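Local coordinates for protein TetR family transcription regulator (Marinobacter aquaeolei, PDB 3PAS) that probably binds DNA as a transcription regulator of the TetR family, at residues B[84-87]-B[88-92]. Sequence-based numbering, arbitrary orientation.
Sequences GLRR and QWHTL
R86 meets H90 one turn further along helix 81-98, and L85 and Q88, three residues apart, lie side by side: a local contact within a single helix. The backbone bonds are those of an alpha helix. H90 N donates to R86 O at 3.1 Å, nearly straight at 170°, and W89 N donates to L85 O at 2.9 Å. The edge of the H90 imidazole faces R86 O, which lies in the ring plane 3.3 Å from H90 CD2. CG of R86 stands anti to the backbone N (chi1 -176°), and the chain bends at chi3. This brings NH1 to 4.1 Å from H90 NE2, with the guanidinium and ring planes 72° apart. Both groups reach E179 of helix 175-189, R86 by a salt bridge and H90 by a hydrogen bond; E83 takes R86 NH2. The helix belongs to the all-helical C-terminal domain of a TetR-family regulator. With an alanine at H90, E179 would probably lose its hydrogen bond from the imidazole, and a gap would be likely to open beside R86 NH1 and R86 O. The ring of W89 packs edge-to-face with F182 of helix 175-189. On another side of the helix, T91 N donates to R87 O at 3.0 Å, and T91 OG1 bonds S74 of helix 52-76.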
loop_
_atom_site.group_PDB
_atom_site.type_symbol
_atom_site.label_atom_id
_atom_site.label_comp_id
_atom_site.label_asym_id
_atom_site.label_seq_id
_atom_site.Cartn_x
_atom_site.Cartn_y
_atom_site.Cartn_z
ATOM N N GLY B 84 -20.019 -14.386 -3.304
ATOM C CA GLY B 84 -20.290 -13.149 -2.626
ATOM C C GLY B 84 -19.051 -12.244 -2.633
ATOM O O GLY B 84 -19.135 -11.048 -2.872
ATOM N N LEU B 85 -17.896 -12.818 -2.367
ATOM C CA LEU B 85 -16.670 -12.044 -2.329
ATOM C C LEU B 85 -16.287 -11.602 -3.743
ATOM O O LEU B 85 -15.779 -10.490 -3.938
ATOM C CB LEU B 85 -15.539 -12.853 -1.682
ATOM C CG LEU B 85 -15.685 -13.113 -0.170
ATOM C CD1 LEU B 85 -14.625 -14.139 0.268
ATOM C CD2 LEU B 85 -15.580 -11.801 0.607
ATOM N N ARG B 86 -16.547 -12.452 -4.746
ATOM C CA ARG B 86 -16.249 -12.114 -6.116
ATOM C C ARG B 86 -17.137 -10.938 -6.580
ATOM O O ARG B 86 -16.656 -9.974 -7.233
ATOM C CB ARG B 86 -16.451 -13.324 -7.035
ATOM C CG ARG B 86 -16.062 -13.082 -8.470
ATOM C CD ARG B 86 -16.253 -14.346 -9.311
ATOM N NE ARG B 86 -17.657 -14.514 -9.575
ATOM C CZ ARG B 86 -18.327 -13.849 -10.508
ATOM N NH1 ARG B 86 -17.707 -12.966 -11.277
ATOM N NH2 ARG B 86 -19.638 -14.067 -10.672
ATOM N N ARG B 87 -18.430 -10.963 -6.224
ATOM C CA ARG B 87 -19.295 -9.856 -6.646
ATOM C C ARG B 87 -18.874 -8.574 -5.980
ATOM O O ARG B 87 -18.826 -7.545 -6.598
ATOM C CB ARG B 87 -20.742 -10.111 -6.313
ATOM C CG ARG B 87 -21.320 -11.208 -7.103
ATOM C CD ARG B 87 -22.692 -11.585 -6.566
ATOM N NE ARG B 87 -23.480 -12.282 -7.589
ATOM C CZ ARG B 87 -24.294 -11.684 -8.467
ATOM N NH1 ARG B 87 -24.477 -10.357 -8.486
ATOM N NH2 ARG B 87 -24.928 -12.437 -9.348
ATOM N N GLN B 88 -18.613 -8.631 -4.686
ATOM C CA GLN B 88 -18.183 -7.476 -3.871
ATOM C C GLN B 88 -16.904 -6.880 -4.445
ATOM O O GLN B 88 -16.720 -5.692 -4.478
ATOM C CB GLN B 88 -17.910 -7.943 -2.442
ATOM C CG GLN B 88 -16.827 -7.147 -1.667
ATOM C CD GLN B 88 -15.841 -8.115 -1.062
ATOM O OE1 GLN B 88 -14.971 -8.694 -1.769
ATOM N NE2 GLN B 88 -16.013 -8.377 0.248
ATOM N N TRP B 89 -16.009 -7.760 -4.851
ATOM C CA TRP B 89 -14.699 -7.356 -5.423
ATOM C C TRP B 89 -14.874 -6.551 -6.665
ATOM O O TRP B 89 -14.280 -5.473 -6.801
ATOM C CB TRP B 89 -13.825 -8.563 -5.681
ATOM C CG TRP B 89 -12.585 -8.350 -6.468
ATOM C CD1 TRP B 89 -12.483 -8.151 -7.806
ATOM C CD2 TRP B 89 -11.247 -8.329 -5.956
ATOM N NE1 TRP B 89 -11.173 -7.977 -8.156
ATOM C CE2 TRP B 89 -10.394 -8.107 -7.038
ATOM C CE3 TRP B 89 -10.697 -8.504 -4.677
ATOM C CZ2 TRP B 89 -8.995 -8.056 -6.906
ATOM C CZ3 TRP B 89 -9.352 -8.460 -4.538
ATOM C CH2 TRP B 89 -8.486 -8.229 -5.674
ATOM N N HIS B 90 -15.687 -7.056 -7.575
ATOM C CA HIS B 90 -16.001 -6.334 -8.804
ATOM C C HIS B 90 -16.656 -4.995 -8.489
ATOM O O HIS B 90 -16.329 -4.002 -9.123
ATOM C CB HIS B 90 -16.893 -7.150 -9.776
ATOM C CG HIS B 90 -16.136 -8.119 -10.640
ATOM N ND1 HIS B 90 -15.708 -7.818 -11.923
ATOM C CD2 HIS B 90 -15.758 -9.392 -10.406
ATOM C CE1 HIS B 90 -15.098 -8.876 -12.431
ATOM N NE2 HIS B 90 -15.099 -9.840 -11.518
ATOM N N THR B 91 -17.602 -4.948 -7.541
ATOM C CA THR B 91 -18.286 -3.661 -7.221
ATOM C C THR B 91 -17.293 -2.616 -6.617
ATOM O O THR B 91 -17.243 -1.463 -7.044
ATOM C CB THR B 91 -19.449 -3.904 -6.259
ATOM O OG1 THR B 91 -20.388 -4.735 -6.941
ATOM C CG2 THR B 91 -20.073 -2.584 -5.870
ATOM N N LEU B 92 -16.440 -3.074 -5.717
ATOM C CA LEU B 92 -15.426 -2.207 -5.094
ATOM C C LEU B 92 -14.391 -1.693 -6.119
ATOM O O LEU B 92 -13.995 -0.525 -6.105
ATOM C CB LEU B 92 -14.711 -2.917 -3.989
ATOM C CG LEU B 92 -15.421 -3.092 -2.631
ATOM C CD1 LEU B 92 -14.660 -4.105 -1.752
ATOM C CD2 LEU B 92 -15.680 -1.823 -1.908
#